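Local atomic coordinates of transcription regulator AmtR (PDB entry 5E57), a protein that probably binds DNA as a TetR-family transcription regulator with a helix-turn-helix motif and takes part in nitrogen regulation. Residues A[19-24]-A[54-59]; A[24-29]-A[107-112]; A[58-63]-A[115-120]; A[65-70]-A[93-98]. All blocks are in the same frame, centred on the assembly; numbering follows the deposited sequence.

Interaction 1 of 4, residues A[19-24]-A[54-59]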
# COMPACT_ATOMS: atom_id res chain seq x y z
N GLU A 19 14.90 -7.23 -10.73
CA GLU A 19 14.02 -7.38 -11.87
C GLU A 19 13.17 -8.67 -11.77
O GLU A 19 11.95 -8.64 -11.94
CB GLU A 19 14.81 -7.37 -13.18
CG GLU A 19 13.91 -7.75 -14.35
CD GLU A 19 14.52 -7.44 -15.71
OE1 GLU A 19 15.69 -7.06 -15.78
OE2 GLU A 19 13.81 -7.62 -16.71
N LEU A 20 13.83 -9.79 -11.55
CA LEU A 20 13.17 -11.07 -11.58
C LEU A 20 12.31 -11.18 -10.38
O LEU A 20 11.20 -11.74 -10.46
CB LEU A 20 14.21 -12.21 -11.61
CG LEU A 20 15.07 -12.22 -12.86
CD1 LEU A 20 16.40 -12.85 -12.60
CD2 LEU A 20 14.33 -12.91 -14.01
N PHE A 21 12.76 -10.68 -9.23
CA PHE A 21 11.90 -10.85 -8.06
C PHE A 21 10.64 -10.03 -8.21
O PHE A 21 9.57 -10.45 -7.76
CB PHE A 21 12.55 -10.42 -6.76
CG PHE A 21 13.78 -11.25 -6.36
CD1 PHE A 21 14.00 -12.47 -6.86
CD2 PHE A 21 14.64 -10.78 -5.40
CE1 PHE A 21 15.11 -13.22 -6.49
CE2 PHE A 21 15.76 -11.50 -5.02
CZ PHE A 21 16.00 -12.74 -5.58
N THR A 22 10.75 -8.83 -8.80
CA THR A 22 9.55 -7.97 -8.87
C THR A 22 8.67 -8.27 -10.07
O THR A 22 7.51 -7.95 -10.06
CB THR A 22 9.91 -6.50 -8.95
OG1 THR A 22 10.87 -6.33 -9.99
CG2 THR A 22 10.48 -6.05 -7.62
N THR A 23 9.22 -8.88 -11.10
CA THR A 23 8.41 -9.13 -12.28
C THR A 23 8.13 -10.60 -12.52
O THR A 23 7.19 -10.90 -13.25
CB THR A 23 9.02 -8.48 -13.57
OG1 THR A 23 10.28 -9.06 -13.86
CG2 THR A 23 9.21 -7.01 -13.38
N HIS A 24 8.92 -11.50 -11.95
CA HIS A 24 8.61 -12.94 -12.04
C HIS A 24 8.23 -13.55 -10.66
O HIS A 24 7.30 -14.30 -10.56
CB HIS A 24 9.77 -13.69 -12.73
CG HIS A 24 9.93 -13.31 -14.19
ND1 HIS A 24 10.40 -12.07 -14.61
CD2 HIS A 24 9.64 -14.00 -15.33
CE1 HIS A 24 10.38 -12.01 -15.93
NE2 HIS A 24 9.93 -13.17 -16.39
N ASP A 54 20.17 -13.77 1.05
CA ASP A 54 21.14 -12.70 1.23
C ASP A 54 20.92 -11.65 0.18
O ASP A 54 21.18 -10.44 0.43
CB ASP A 54 22.57 -13.19 1.08
CG ASP A 54 23.03 -14.08 2.26
OD1 ASP A 54 22.52 -13.93 3.39
OD2 ASP A 54 23.90 -14.93 2.03
N ILE A 55 20.47 -12.06 -1.01
CA ILE A 55 20.26 -11.06 -2.11
C ILE A 55 19.06 -10.16 -1.76
O ILE A 55 19.12 -8.93 -1.83
CB ILE A 55 20.01 -11.77 -3.47
CG1 ILE A 55 21.26 -12.59 -3.87
CG2 ILE A 55 19.65 -10.76 -4.53
CD1 ILE A 55 21.04 -13.54 -5.05
N LEU A 56 17.98 -10.81 -1.34
CA LEU A 56 16.76 -10.14 -0.92
C LEU A 56 17.01 -9.24 0.27
O LEU A 56 16.48 -8.13 0.31
CB LEU A 56 15.66 -11.18 -0.57
CG LEU A 56 14.27 -10.68 -0.12
CD1 LEU A 56 13.62 -9.85 -1.22
CD2 LEU A 56 13.34 -11.82 0.25
N ASP A 57 17.85 -9.69 1.20
CA ASP A 57 18.21 -8.83 2.33
C ASP A 57 18.86 -7.54 1.88
O ASP A 57 18.46 -6.47 2.33
CB ASP A 57 19.11 -9.53 3.33
CG ASP A 57 18.61 -9.33 4.78
OD1 ASP A 57 17.48 -8.77 5.00
OD2 ASP A 57 19.38 -9.73 5.69
N ALA A 58 19.84 -7.63 0.97
CA ALA A 58 20.48 -6.42 0.53
C ALA A 58 19.48 -5.50 -0.24
O ALA A 58 19.46 -4.32 -0.05
CB ALA A 58 21.68 -6.76 -0.29
N LEU A 59 18.64 -6.06 -1.09
CA LEU A 59 17.64 -5.26 -1.78
C LEU A 59 16.70 -4.54 -0.84
O LEU A 59 16.49 -3.35 -1.00
CB LEU A 59 16.83 -6.10 -2.77
CG LEU A 59 17.62 -6.68 -3.93
CD1 LEU A 59 16.83 -7.74 -4.64
CD2 LEU A 59 18.05 -5.56 -4.88
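Phe21 of helix 9-23 packs on Ile55, Leu56 and Leu59 of helix 52-61 in the helical DNA-binding domain of a TetR-type regulator, a worked example of a small aromatic-aliphatic contact. The two helices lie nearly square to each other, at 84°, with their short segment axes 12.0 Å apart. The Phe21 ring spans much of that distance and meets the aliphatic tips of the other helix. Phe21 has CG beside its backbone N and anti to the carbonyl carbon (chi1 -64°), which sends the ring straight across. The CD2-CE2 bond of the ring does the touching, met obliquely: CD2 lies 3.8 Å from CD1 of Leu59, and CE2 lies 4.0 Å from CG2 of Ile55. The backbone N of Leu56 sits near the ring plane, at the edge. Ile55 uses its short branch, CG2, anti to the backbone N, and the Phe21 side chain crosses it at about a right angle. Ile34 of helix 31-38, in the predicted helix-turn-helix, packs on both Phe21 and Ile55, while Tyr26 meets the Phe21 ring edge-to-face. All four touching residues are buried, and within this contact the side chains meet through carbon alone, consistent with hydrophobic burial rather than polar pairing.

Interaction 2 of 4, residues A[24-29]-A[107-112]. With ACT (acetate ion), chain D.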
# COMPACT_ATOMS: atom_id res chain seq x y z
N HIS A 24 8.92 -11.50 -11.95
CA HIS A 24 8.61 -12.94 -12.04
C HIS A 24 8.23 -13.55 -10.66
O HIS A 24 7.30 -14.30 -10.56
CB HIS A 24 9.77 -13.69 -12.73
CG HIS A 24 9.93 -13.31 -14.19
ND1 HIS A 24 10.40 -12.07 -14.61
CD2 HIS A 24 9.64 -14.00 -15.33
CE1 HIS A 24 10.38 -12.01 -15.93
NE2 HIS A 24 9.93 -13.17 -16.39
N GLY A 25 8.94 -13.23 -9.59
CA GLY A 25 8.53 -13.72 -8.30
C GLY A 25 9.77 -14.04 -7.50
O GLY A 25 10.84 -14.25 -8.07
N TYR A 26 9.66 -14.13 -6.20
CA TYR A 26 10.85 -14.47 -5.40
C TYR A 26 11.10 -15.97 -5.34
O TYR A 26 12.14 -16.42 -5.79
CB TYR A 26 10.71 -13.90 -3.97
CG TYR A 26 11.92 -14.19 -3.17
CD1 TYR A 26 13.10 -13.59 -3.49
CD2 TYR A 26 11.89 -15.07 -2.07
CE1 TYR A 26 14.25 -13.83 -2.72
CE2 TYR A 26 13.02 -15.31 -1.32
CZ TYR A 26 14.21 -14.71 -1.66
OH TYR A 26 15.38 -14.97 -0.97
N GLY A 27 10.16 -16.73 -4.77
CA GLY A 27 10.21 -18.21 -4.73
C GLY A 27 10.48 -18.88 -6.07
O GLY A 27 11.27 -19.78 -6.16
N SER A 28 9.85 -18.37 -7.11
CA SER A 28 10.02 -18.77 -8.49
C SER A 28 11.33 -18.51 -9.13
O SER A 28 11.52 -19.07 -10.20
CB SER A 28 9.16 -17.85 -9.37
OG SER A 28 7.90 -18.17 -9.10
N THR A 29 12.12 -17.58 -8.63
CA THR A 29 13.40 -17.21 -9.31
C THR A 29 14.58 -17.94 -8.64
O THR A 29 14.83 -17.75 -7.48
CB THR A 29 13.64 -15.69 -9.27
OG1 THR A 29 12.60 -14.98 -9.98
CG2 THR A 29 14.99 -15.35 -9.88
N TYR A 107 7.67 -6.23 0.12
CA TYR A 107 7.44 -6.14 1.58
C TYR A 107 6.40 -7.10 2.04
O TYR A 107 6.40 -7.48 3.16
CB TYR A 107 6.99 -4.73 1.98
CG TYR A 107 8.04 -3.63 1.87
CD1 TYR A 107 9.38 -3.90 1.72
CD2 TYR A 107 7.67 -2.31 2.03
CE1 TYR A 107 10.33 -2.87 1.65
CE2 TYR A 107 8.61 -1.30 1.99
CZ TYR A 107 9.93 -1.60 1.82
OH TYR A 107 10.83 -0.60 1.78
N LEU A 108 5.48 -7.51 1.17
CA LEU A 108 4.40 -8.37 1.55
C LEU A 108 4.64 -9.88 1.33
O LEU A 108 3.79 -10.70 1.66
CB LEU A 108 3.19 -7.95 0.76
CG LEU A 108 2.82 -6.47 0.98
CD1 LEU A 108 1.49 -6.17 0.26
CD2 LEU A 108 2.75 -6.07 2.47
N LEU A 109 5.78 -10.24 0.80
CA LEU A 109 6.15 -11.63 0.65
C LEU A 109 6.02 -12.35 1.99
O LEU A 109 6.62 -11.90 2.95
CB LEU A 109 7.60 -11.63 0.24
CG LEU A 109 8.10 -11.95 -1.16
CD1 LEU A 109 7.11 -11.88 -2.29
CD2 LEU A 109 9.41 -11.18 -1.42
N PRO A 110 5.28 -13.47 2.07
CA PRO A 110 5.29 -14.26 3.31
C PRO A 110 6.69 -14.67 3.75
O PRO A 110 6.92 -14.67 4.93
CB PRO A 110 4.44 -15.49 2.98
CG PRO A 110 3.67 -15.11 1.74
CD PRO A 110 4.50 -14.12 1.00
N GLU A 111 7.64 -14.85 2.83
CA GLU A 111 9.05 -15.12 3.24
C GLU A 111 9.60 -14.10 4.25
O GLU A 111 10.51 -14.40 5.01
CB GLU A 111 10.02 -15.10 2.06
CG GLU A 111 9.92 -16.24 1.09
CD GLU A 111 8.77 -16.10 0.09
OE1 GLU A 111 8.76 -16.91 -0.82
OE2 GLU A 111 7.84 -15.28 0.24
N LEU A 112 9.09 -12.88 4.23
CA LEU A 112 9.57 -11.85 5.16
C LEU A 112 9.12 -12.04 6.59
O LEU A 112 9.63 -11.34 7.49
CB LEU A 112 9.16 -10.44 4.72
CG LEU A 112 10.24 -9.76 3.87
CD1 LEU A 112 10.75 -10.62 2.74
CD2 LEU A 112 9.65 -8.48 3.34
C ACT D . 9.93 2.76 3.41
O ACT D . 9.88 1.55 3.31
OXT ACT D . 8.91 3.32 3.89
CH3 ACT D . 11.21 3.47 2.94
O HOH W 1 7.53 -15.91 -3.45
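The chain brings Tyr26 and Leu109 together between two irregular segments, their CA atoms 8.2 Å apart. Segment 24-29 leaves helix 9-23 through Gly25, whose positive phi lets the chain turn away, and then makes a type I beta turn from Tyr26 to Thr29. Segment 107-112 ends in a 3-10 turn at 110-112. Thr29 OG1 steadies the first loop by donating to Gly25 O at 2.7 Å, almost in line with the carbonyl. Across the contact, CB of Tyr26 rests 3.9 Å from CD2 of Leu109. With CG anti to the backbone N (chi1 -178°), the Tyr26 ring presents its CD2 edge to Glu111, which bends at chi2 and lays OE1 there, 3.8 Å from Tyr26 CD2. Carboxylate and ring are almost perpendicular, 87° apart. This is the loop that leads into the predicted helix-turn-helix of residues 30-49, here meeting the connection between helices 82-98 and 118-142. A water spans the remaining gap, accepting from Gly27 N at 3.1 Å and donating to Glu111 OE1 at 3.1 Å. Tyr26 finds its own polar partner elsewhere, its OH bonding to Asp53, and its ring makes a cation-pi contact with Lys52. At the start of segment 107-112, Tyr107 OH donates to the acetate O at 2.8 Å; that O atom lies near the plane of the ring, at the edge, and the acetate is probably from the crystallisation liquor.

Interaction 3 of 4, residues A[58-63]-A[115-120]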
# COMPACT_ATOMS: atom_id res chain seq x y z
N ALA A 58 19.84 -7.63 0.97
CA ALA A 58 20.48 -6.42 0.53
C ALA A 58 19.48 -5.50 -0.24
O ALA A 58 19.46 -4.32 -0.05
CB ALA A 58 21.68 -6.76 -0.29
N LEU A 59 18.64 -6.06 -1.09
CA LEU A 59 17.64 -5.26 -1.78
C LEU A 59 16.70 -4.54 -0.84
O LEU A 59 16.49 -3.35 -1.00
CB LEU A 59 16.83 -6.10 -2.77
CG LEU A 59 17.62 -6.68 -3.93
CD1 LEU A 59 16.83 -7.74 -4.64
CD2 LEU A 59 18.05 -5.56 -4.88
N LEU A 60 16.17 -5.25 0.16
CA LEU A 60 15.25 -4.65 1.12
C LEU A 60 15.89 -3.55 1.95
O LEU A 60 15.31 -2.48 2.17
CB LEU A 60 14.64 -5.69 2.07
CG LEU A 60 13.75 -6.80 1.51
CD1 LEU A 60 13.43 -7.88 2.54
CD2 LEU A 60 12.46 -6.24 0.92
N ALA A 61 17.09 -3.81 2.43
CA ALA A 61 17.80 -2.84 3.25
C ALA A 61 18.05 -1.53 2.44
O ALA A 61 17.95 -0.45 2.99
CB ALA A 61 19.16 -3.43 3.71
N GLY A 62 18.40 -1.62 1.15
CA GLY A 62 18.61 -0.39 0.37
C GLY A 62 17.32 0.41 0.22
O GLY A 62 17.36 1.52 -0.19
N THR A 63 16.14 -0.14 0.52
CA THR A 63 14.91 0.65 0.45
C THR A 63 14.61 1.36 1.77
O THR A 63 13.72 2.20 1.81
CB THR A 63 13.67 -0.20 0.08
OG1 THR A 63 13.31 -1.12 1.15
CG2 THR A 63 13.94 -0.96 -1.23
N ASP A 115 12.11 -15.81 10.83
CA ASP A 115 13.25 -15.34 11.62
C ASP A 115 14.38 -14.87 10.74
O ASP A 115 15.12 -13.95 11.12
CB ASP A 115 13.77 -16.43 12.56
CG ASP A 115 12.74 -16.82 13.65
OD1 ASP A 115 11.72 -16.11 13.81
OD2 ASP A 115 12.95 -17.83 14.35
N ARG A 116 14.53 -15.45 9.56
CA ARG A 116 15.61 -15.04 8.65
C ARG A 116 15.57 -13.55 8.39
O ARG A 116 16.61 -12.93 8.22
CB ARG A 116 15.46 -15.77 7.29
CG ARG A 116 16.40 -15.27 6.20
CD ARG A 116 17.77 -15.43 6.74
NE ARG A 116 18.77 -14.97 5.82
CZ ARG A 116 19.05 -13.71 5.59
NH1 ARG A 116 18.32 -12.73 6.15
NH2 ARG A 116 20.03 -13.42 4.77
N PHE A 117 14.37 -12.99 8.28
CA PHE A 117 14.18 -11.51 7.97
C PHE A 117 13.67 -10.64 9.10
O PHE A 117 13.18 -9.51 8.88
CB PHE A 117 13.25 -11.38 6.77
CG PHE A 117 13.85 -11.91 5.51
CD1 PHE A 117 14.79 -11.16 4.82
CD2 PHE A 117 13.54 -13.15 5.05
CE1 PHE A 117 15.36 -11.64 3.66
CE2 PHE A 117 14.11 -13.65 3.88
CZ PHE A 117 15.03 -12.88 3.20
N ALA A 118 13.85 -11.11 10.33
CA ALA A 118 13.54 -10.30 11.54
C ALA A 118 14.29 -9.00 11.55
O ALA A 118 13.75 -7.95 11.93
CB ALA A 118 13.85 -11.05 12.81
N PRO A 119 15.56 -9.03 11.16
CA PRO A 119 16.26 -7.76 11.31
C PRO A 119 15.70 -6.67 10.37
O PRO A 119 15.52 -5.51 10.76
CB PRO A 119 17.72 -8.13 10.97
CG PRO A 119 17.80 -9.62 11.27
CD PRO A 119 16.46 -10.15 10.83
N PHE A 120 15.50 -7.01 9.11
CA PHE A 120 14.87 -6.06 8.19
C PHE A 120 13.49 -5.61 8.76
O PHE A 120 13.21 -4.41 8.83
CB PHE A 120 14.69 -6.66 6.79
CG PHE A 120 13.80 -5.82 5.94
CD1 PHE A 120 14.27 -4.60 5.48
CD2 PHE A 120 12.46 -6.15 5.78
CE1 PHE A 120 13.44 -3.75 4.81
CE2 PHE A 120 11.61 -5.31 5.11
CZ PHE A 120 12.11 -4.10 4.62
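Leu60 lays its CB over one face of the Phe120 ring, 3.7 Å from the centroid and 19° off the ring normal, a well-formed CH-pi contact. The methylene is displaced toward the rim, on the side of CD1 and CE1, while Leu60 CD1 reaches the CD2 side of the same face, 3.8 Å from Phe120 CD2. Phe120 comes to this position with CG anti to its backbone N (chi1 168°), and the two side chains cross at about a right angle. The ring also borders the backbone: Phe120 CE1 is 3.5 Å from Leu60 O. That carbonyl oxygen is already gripped twice from its own segment, by Thr63 N at 3.0 Å and by Thr63 OG1, which donates at 2.6 Å in the carbonyl plane along a lone pair. Phe117, at the N-cap position of helix 118-142, adds a second aromatic neighbour, its CD1 lying 4.2 Å from CD1 of Leu60. One face of the Phe117 ring is covered by CG of Arg116, whose guanidinium goes on to make a salt bridge with Asp54 of helix 52-61. Leu60 thus meets two rings set one turn apart at the start of a long helix. The packing of helix 52-61 on the first turn of helix 118-142 is consistent with the junction between DNA-binding and ligand-binding domains in TetR-family proteins, where ligand-induced movements are thought to be passed on.

Interaction 4 of 4, residues A[65-70]-A[93-98]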
# COMPACT_ATOMS: atom_id res chain seq x y z
N ASP A 65 17.39 1.99 4.53
CA ASP A 65 18.56 2.49 5.29
C ASP A 65 18.71 3.99 5.21
O ASP A 65 18.91 4.60 6.18
CB ASP A 65 19.90 1.87 4.80
CG ASP A 65 20.06 0.42 5.21
OD1 ASP A 65 19.36 -0.05 6.11
OD2 ASP A 65 20.88 -0.25 4.60
N GLU A 66 18.67 4.57 4.04
CA GLU A 66 18.83 6.01 3.95
C GLU A 66 17.64 6.79 4.46
O GLU A 66 17.84 7.77 5.12
CB GLU A 66 19.19 6.39 2.52
CG GLU A 66 20.57 5.90 2.16
CD GLU A 66 20.96 6.22 0.72
OE1 GLU A 66 20.09 6.49 -0.14
OE2 GLU A 66 22.13 6.18 0.45
N PRO A 67 16.40 6.36 4.20
CA PRO A 67 15.31 7.07 4.86
C PRO A 67 15.39 7.00 6.39
O PRO A 67 15.03 7.95 7.09
CB PRO A 67 14.06 6.33 4.35
CG PRO A 67 14.44 5.83 3.02
CD PRO A 67 15.91 5.51 3.10
N LEU A 68 15.91 5.90 6.90
CA LEU A 68 16.02 5.75 8.33
C LEU A 68 17.15 6.62 8.89
O LEU A 68 17.00 7.14 9.99
CB LEU A 68 16.16 4.29 8.70
CG LEU A 68 15.97 3.87 10.13
CD1 LEU A 68 14.72 4.44 10.78
CD2 LEU A 68 15.92 2.34 10.15
N GLU A 69 18.23 6.81 8.15
CA GLU A 69 19.27 7.74 8.57
C GLU A 69 18.68 9.12 8.71
O GLU A 69 18.85 9.77 9.76
CB GLU A 69 20.42 7.76 7.58
CG GLU A 69 21.16 6.42 7.56
CD GLU A 69 22.04 6.32 6.30
OE1 GLU A 69 21.91 7.15 5.37
OE2 GLU A 69 22.84 5.40 6.20
N LEU A 70 17.91 9.54 7.69
CA LEU A 70 17.21 10.83 7.71
C LEU A 70 16.22 10.99 8.88
O LEU A 70 16.26 11.98 9.63
CB LEU A 70 16.50 11.09 6.39
CG LEU A 70 15.75 12.40 6.33
CD1 LEU A 70 16.67 13.60 6.64
CD2 LEU A 70 15.09 12.63 4.96
N ALA A 93 9.43 9.11 -0.16
CA ALA A 93 8.57 8.83 -1.32
C ALA A 93 9.40 8.96 -2.62
O ALA A 93 9.28 8.11 -3.57
CB ALA A 93 7.40 9.78 -1.31
N SER A 94 10.22 10.00 -2.69
CA SER A 94 11.13 10.10 -3.86
C SER A 94 12.01 8.89 -4.08
O SER A 94 12.11 8.36 -5.23
CB SER A 94 12.01 11.31 -3.78
OG SER A 94 11.22 12.48 -3.57
N GLN A 95 12.67 8.42 -3.02
CA GLN A 95 13.52 7.21 -3.18
C GLN A 95 12.75 5.94 -3.63
O GLN A 95 13.24 5.16 -4.47
CB GLN A 95 14.26 6.92 -1.88
CG GLN A 95 15.49 7.81 -1.73
CD GLN A 95 16.63 7.12 -0.98
OE1 GLN A 95 17.78 7.59 -0.96
NE2 GLN A 95 16.30 5.99 -0.34
N LEU A 96 11.56 5.73 -3.07
CA LEU A 96 10.70 4.63 -3.52
C LEU A 96 10.23 4.83 -4.96
O LEU A 96 10.00 3.84 -5.67
CB LEU A 96 9.48 4.45 -2.62
CG LEU A 96 9.72 4.02 -1.16
CD1 LEU A 96 8.43 3.93 -0.37
CD2 LEU A 96 10.48 2.72 -1.09
N CYS A 97 10.07 6.07 -5.40
CA CYS A 97 9.73 6.31 -6.82
C CYS A 97 10.93 6.17 -7.71
O CYS A 97 10.76 5.95 -8.90
CB CYS A 97 9.15 7.70 -7.05
SG CYS A 97 7.55 7.85 -6.32
N ALA A 98 12.13 6.30 -7.18
CA ALA A 98 13.28 6.43 -8.08
C ALA A 98 13.84 5.09 -8.41
O ALA A 98 14.67 4.96 -9.26
CB ALA A 98 14.36 7.29 -7.49
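Gln95 meets both Glu66 and Pro67, and through this one side chain segment 93-98 of helix 82-98 touches segment 65-70 of helix 65-75. Walking from Ala93, the first two residues, Ala93 and Ser94, turn to another neighbour and pack against Pro174 of helix 173-183. Gln95 follows, its CB directed at helix 65-75 and its chain bent at chi2 (-148°), so that the amide arrives across the Glu66 side chain at about a right angle. Glu66 meets it with a chain that runs extended beyond CG, and carboxylate and amide planes are 47° apart. As modelled, Gln95 OE1 is 2.7 Å from Glu66 OE1; the amide probably needs its O and N exchanged, in which case a hydrogen bond to Glu66 is possible. The amide end of Gln95 also lies against CD of Pro67, so the one flat group has a carboxylate and a proline ring as neighbours. Pro67 is buried, whereas Glu66 stands at the exposed margin of the contact. Beyond Gln95 the helix faces a different partner: Leu96 packs on Val156 and Val159, and Cys97 also touches Val159. Helix 82-98 touches helices 65-75, 151-165 and 173-183 here, while helix 65-75 in turn meets helix 118-142 through Leu68 and, by the salt bridge of Asp65, through Arg123.

How the interactions relate
Interactions 1, 2 and 3 form one continuous cluster. Helix 52-61 serves both interaction 1 and interaction 3, whose centres are 11 Å apart, and Leu56 CD2 packs on Phe117 CZ at 3.6 Å. Interaction 2, centred 8 Å from interaction 1, joins it where Leu56 CD2 meets Tyr26 CZ, also at 3.6 Å, and it touches interaction 3 through Tyr107 OH and Thr63 OG1, 2.6 Å apart in a probable hydrogen bond. Interaction 4 stands off, its centre 22 Å from that of interaction 2 and only about 4 Å from the chain's centre. The acetate lies between these regions, bound by Tyr107 and about 4 Å from the side chain of Pro67; it may or may not indicate a functional pocket.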